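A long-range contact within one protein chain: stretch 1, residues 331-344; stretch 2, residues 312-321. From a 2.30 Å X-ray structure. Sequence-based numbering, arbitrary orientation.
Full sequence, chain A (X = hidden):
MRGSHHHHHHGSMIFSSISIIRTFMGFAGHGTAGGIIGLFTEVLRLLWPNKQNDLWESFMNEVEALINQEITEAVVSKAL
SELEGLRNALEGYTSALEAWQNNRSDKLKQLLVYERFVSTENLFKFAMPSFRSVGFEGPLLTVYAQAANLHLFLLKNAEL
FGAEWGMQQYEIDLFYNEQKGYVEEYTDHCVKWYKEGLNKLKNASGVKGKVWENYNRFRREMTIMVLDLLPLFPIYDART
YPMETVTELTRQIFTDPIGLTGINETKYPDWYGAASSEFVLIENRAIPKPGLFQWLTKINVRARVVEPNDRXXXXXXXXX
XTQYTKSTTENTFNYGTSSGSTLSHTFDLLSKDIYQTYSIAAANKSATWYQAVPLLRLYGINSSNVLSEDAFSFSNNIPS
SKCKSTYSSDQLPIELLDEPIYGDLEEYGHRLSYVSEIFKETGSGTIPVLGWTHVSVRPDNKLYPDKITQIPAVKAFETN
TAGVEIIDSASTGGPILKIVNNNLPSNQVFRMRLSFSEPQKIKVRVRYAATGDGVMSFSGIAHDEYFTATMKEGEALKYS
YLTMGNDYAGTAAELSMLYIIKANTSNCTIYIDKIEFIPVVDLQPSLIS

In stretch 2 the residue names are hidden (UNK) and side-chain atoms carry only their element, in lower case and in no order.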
# COMPACT_ATOMS: atom_id res chain seq x y z
N ASN A 331 -10.96 -4.53 -19.54
CA ASN A 331 -10.56 -3.13 -19.69
C ASN A 331 -9.29 -3.13 -20.52
O ASN A 331 -8.33 -3.83 -20.18
CB ASN A 331 -10.35 -2.46 -18.33
CG ASN A 331 -11.55 -2.66 -17.39
OD1 ASN A 331 -12.65 -2.21 -17.68
ND2 ASN A 331 -11.33 -3.36 -16.27
N THR A 332 -9.29 -2.35 -21.61
CA THR A 332 -8.16 -2.29 -22.52
C THR A 332 -7.60 -0.89 -22.56
O THR A 332 -8.36 0.06 -22.78
CB THR A 332 -8.57 -2.72 -23.93
OG1 THR A 332 -9.08 -4.05 -23.88
CG2 THR A 332 -7.37 -2.67 -24.90
N PHE A 333 -6.29 -0.76 -22.39
CA PHE A 333 -5.58 0.50 -22.53
C PHE A 333 -4.50 0.36 -23.60
O PHE A 333 -3.65 -0.53 -23.52
CB PHE A 333 -4.98 0.93 -21.20
CG PHE A 333 -5.99 0.90 -20.09
CD1 PHE A 333 -6.84 1.97 -19.89
CD2 PHE A 333 -6.14 -0.24 -19.31
CE1 PHE A 333 -7.80 1.94 -18.89
CE2 PHE A 333 -7.09 -0.28 -18.32
CZ PHE A 333 -7.93 0.82 -18.11
N ASN A 334 -4.54 1.24 -24.60
CA ASN A 334 -3.59 1.25 -25.69
C ASN A 334 -2.63 2.43 -25.56
O ASN A 334 -3.01 3.50 -25.08
CB ASN A 334 -4.33 1.32 -27.03
CG ASN A 334 -5.27 0.15 -27.22
OD1 ASN A 334 -4.83 -0.99 -27.42
ND2 ASN A 334 -6.57 0.41 -27.15
N TYR A 335 -1.38 2.21 -25.96
CA TYR A 335 -0.36 3.24 -26.02
C TYR A 335 0.32 3.17 -27.38
O TYR A 335 0.40 2.10 -27.99
CB TYR A 335 0.68 3.07 -24.93
CG TYR A 335 0.14 3.22 -23.52
CD1 TYR A 335 -0.40 2.14 -22.85
CD2 TYR A 335 0.19 4.45 -22.87
CE1 TYR A 335 -0.89 2.28 -21.56
CE2 TYR A 335 -0.28 4.59 -21.60
CZ TYR A 335 -0.83 3.51 -20.94
OH TYR A 335 -1.31 3.68 -19.65
N GLY A 336 0.80 4.32 -27.84
CA GLY A 336 1.57 4.35 -29.07
C GLY A 336 0.75 3.90 -30.26
O GLY A 336 -0.38 4.33 -30.46
N THR A 337 1.34 3.03 -31.08
CA THR A 337 0.65 2.56 -32.28
C THR A 337 1.28 1.25 -32.73
O THR A 337 2.36 0.86 -32.27
CB THR A 337 0.72 3.59 -33.41
OG1 THR A 337 0.15 3.04 -34.61
CG2 THR A 337 2.18 4.03 -33.67
N SER A 338 0.58 0.57 -33.63
CA SER A 338 1.11 -0.63 -34.27
C SER A 338 1.57 -0.38 -35.70
O SER A 338 2.24 -1.23 -36.28
CB SER A 338 0.06 -1.75 -34.26
OG SER A 338 -1.08 -1.35 -34.99
N SER A 339 1.22 0.77 -36.27
CA SER A 339 1.68 1.11 -37.61
C SER A 339 3.20 1.06 -37.69
O SER A 339 3.89 1.62 -36.83
CB SER A 339 1.18 2.50 -38.00
OG SER A 339 1.77 2.90 -39.22
N GLY A 340 3.72 0.39 -38.72
CA GLY A 340 5.15 0.26 -38.92
C GLY A 340 5.80 -0.81 -38.08
O GLY A 340 7.02 -1.04 -38.23
N SER A 341 5.06 -1.48 -37.21
CA SER A 341 5.63 -2.56 -36.42
C SER A 341 5.73 -3.82 -37.26
O SER A 341 4.85 -4.12 -38.07
CB SER A 341 4.77 -2.83 -35.19
OG SER A 341 3.51 -3.34 -35.59
N THR A 342 6.81 -4.56 -37.05
CA THR A 342 7.03 -5.86 -37.68
C THR A 342 7.16 -6.97 -36.64
O THR A 342 7.41 -8.13 -37.01
CB THR A 342 8.30 -5.83 -38.55
OG1 THR A 342 9.42 -5.47 -37.73
CG2 THR A 342 8.17 -4.81 -39.67
N LEU A 343 7.03 -6.63 -35.35
CA LEU A 343 7.25 -7.56 -34.26
C LEU A 343 6.14 -7.37 -33.24
O LEU A 343 5.60 -6.27 -33.08
CB LEU A 343 8.62 -7.36 -33.59
CG LEU A 343 9.86 -7.30 -34.48
CD1 LEU A 343 11.03 -6.63 -33.76
CD2 LEU A 343 10.26 -8.69 -35.00
N SER A 344 5.83 -8.46 -32.54
CA SER A 344 4.68 -8.51 -31.65
C SER A 344 4.88 -9.63 -30.65
O SER A 344 5.33 -10.71 -31.01
CB SER A 344 3.39 -8.74 -32.44
OG SER A 344 2.29 -8.93 -31.56
N UNK A 312 18.62 -2.56 -33.82
CA UNK A 312 17.92 -2.94 -32.60
C UNK A 312 16.45 -2.60 -32.71
O UNK A 312 16.07 -1.64 -33.39
c UNK A 312 18.49 -2.22 -31.37
c UNK A 312 19.67 -0.12 -32.04
c UNK A 312 19.71 1.25 -32.20
c UNK A 312 18.53 -0.74 -31.53
c UNK A 312 17.46 1.41 -31.36
c UNK A 312 17.43 0.04 -31.19
c UNK A 312 18.60 2.03 -31.86
N UNK A 313 15.63 -3.38 -32.02
CA UNK A 313 14.20 -3.12 -32.01
C UNK A 313 13.87 -2.05 -30.97
O UNK A 313 14.60 -1.87 -29.99
c UNK A 313 13.43 -4.41 -31.72
N UNK A 314 12.78 -1.32 -31.23
CA UNK A 314 12.18 -0.35 -30.32
C UNK A 314 10.68 -0.58 -30.36
O UNK A 314 10.12 -0.95 -31.40
c UNK A 314 11.95 2.91 -32.47
c UNK A 314 11.86 1.44 -32.07
c UNK A 314 12.48 1.12 -30.71
c UNK A 314 13.99 1.42 -30.69
N UNK A 315 10.01 -0.34 -29.23
CA UNK A 315 8.56 -0.51 -29.22
C UNK A 315 7.92 0.59 -30.03
O UNK A 315 8.32 1.75 -29.94
c UNK A 315 9.59 -2.25 -26.96
c UNK A 315 7.97 -0.47 -27.80
c UNK A 315 8.48 -1.47 -26.83
c UNK A 315 7.34 -2.88 -23.07
n UNK A 315 9.75 -3.04 -25.85
c UNK A 315 7.91 -1.80 -25.56
c UNK A 315 6.79 -1.36 -24.86
c UNK A 315 6.52 -1.91 -23.63
c UNK A 315 8.45 -3.34 -23.73
c UNK A 315 8.72 -2.79 -24.98
N UNK A 316 6.92 0.23 -30.83
CA UNK A 316 6.07 1.24 -31.46
C UNK A 316 4.83 1.53 -30.63
O UNK A 316 4.26 2.63 -30.72
c UNK A 316 5.66 0.76 -32.85
c UNK A 316 6.90 0.35 -33.69
o UNK A 316 4.80 -0.38 -32.72
N UNK A 317 4.38 0.56 -29.84
CA UNK A 317 3.20 0.73 -29.02
C UNK A 317 3.05 -0.48 -28.12
O UNK A 317 3.80 -1.45 -28.22
N UNK A 318 2.07 -0.40 -27.23
CA UNK A 318 1.75 -1.55 -26.40
C UNK A 318 0.36 -1.37 -25.82
O UNK A 318 -0.23 -0.28 -25.86
c UNK A 318 2.65 -0.81 -24.14
c UNK A 318 2.79 -1.76 -25.29
c UNK A 318 2.07 -0.96 -22.92
c UNK A 318 2.91 1.06 -23.01
n UNK A 318 3.17 0.47 -24.16
n UNK A 318 2.25 0.21 -22.24
N UNK A 319 -0.17 -2.46 -25.28
CA UNK A 319 -1.55 -2.52 -24.84
C UNK A 319 -1.60 -3.28 -23.53
O UNK A 319 -0.74 -4.12 -23.25
o UNK A 319 -2.83 -2.26 -26.86
c UNK A 319 -2.45 -3.20 -25.87
N UNK A 320 -2.62 -2.99 -22.74
CA UNK A 320 -2.75 -3.58 -21.43
C UNK A 320 -4.21 -3.94 -21.23
O UNK A 320 -5.10 -3.13 -21.52
c UNK A 320 -2.89 -2.92 -19.02
c UNK A 320 -0.74 -2.73 -20.23
c UNK A 320 -2.25 -2.62 -20.34
N UNK A 321 -4.47 -5.15 -20.77
CA UNK A 321 -5.81 -5.64 -20.54
C UNK A 321 -5.93 -6.02 -19.08
O UNK A 321 -5.04 -6.67 -18.52
c UNK A 321 -7.59 -7.29 -21.17
c UNK A 321 -6.01 -6.44 -22.91
c UNK A 321 -6.16 -6.83 -21.45

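Position 312 carries seven side-chain carbons, one followed by a ring of six. There is no oxygen on the ring, so this is not a tyrosine. The ring lies out of reach of stretch 1. The residue is Phe312.

Position 313 has a single side-chain carbon. It points toward stretch 1, and its CB lies 3.9 Å from Leu343 CD1. One carbon and nothing more makes it Ala313.

Position 314 has four carbons. They fork at the first, and one arm is two carbons long. That branching separates isoleucine from leucine. The side chain points away from stretch 1. This is Ile314.

Position 315 has one carbon followed by fused five- and six-membered rings holding eight carbons and one nitrogen. This double ring belongs only to tryptophan. It makes no contact with stretch 1, and its nitrogen is hydrogen-bonded elsewhere in the structure. The residue is Trp315.

Position 316 has one carbon bearing an oxygen and a carbon. Valine would have no oxygen there, and serine no second carbon. The side chain points toward stretch 1, and its oxygen approaches the backbone of Thr337. This is Thr316. Its OG1 donates a hydrogen bond to Thr337 O at 2.8 Å, while Thr337 N donates one to Thr316 O at 3.0 Å.

Position 317 has no side-chain atoms, so it is Gly317. A CB here would clash with Thr337 O and Tyr335 O. Its CA lies 4.0 Å from Gly336 CA, a close pairing of two glycines. Gly336 has a positive phi, and a CB on it would clash with Thr316 O.

Position 318 has one carbon and a five-membered ring of three carbons and two nitrogens, the imidazole of histidine. A ring nitrogen comes close to the Tyr335 ring. In His318 this atom is NE2, 3.3 Å from Tyr335 CD1. The two ring planes are 7° apart, but the rings are slid and barely overlap.

Position 319 has one carbon and one oxygen, and the oxygen meets the side chain of Asn334. This is Ser319. Its OG donates a very short hydrogen bond, 2.4 Å, to Asn334 OD1. The two side chains share one face of the sheet.

Position 320 has three carbons, one carrying the other two. One of them approaches the Phe333 ring. This is Val320, and its CG1 lies 4.2 Å from Phe333 CD2.

Position 321 has the same three-carbon fork, and one carbon approaches Thr332 OG1. This is Val321. Its CG2 is 4.0 Å from Thr332 OG1.

The contact is an antiparallel strand pairing. Phe333 and Val320 exchange two backbone hydrogen bonds, each 2.8 Å from N to O. Tyr335 and His318 do the same, with Tyr335 N to His318 O at 2.7 Å and His318 N to Tyr335 O at 3.1 Å. The side chains of these two pairs lie on one face, and those of Thr332, Val321, Asn334 and Ser319 on the other. Beyond the glycines, Thr316 holds the start of the loop, and Leu343 against Ala313 adds an apolar contact farther along.

Stretch 2 312-321: FAIWTGHSVV
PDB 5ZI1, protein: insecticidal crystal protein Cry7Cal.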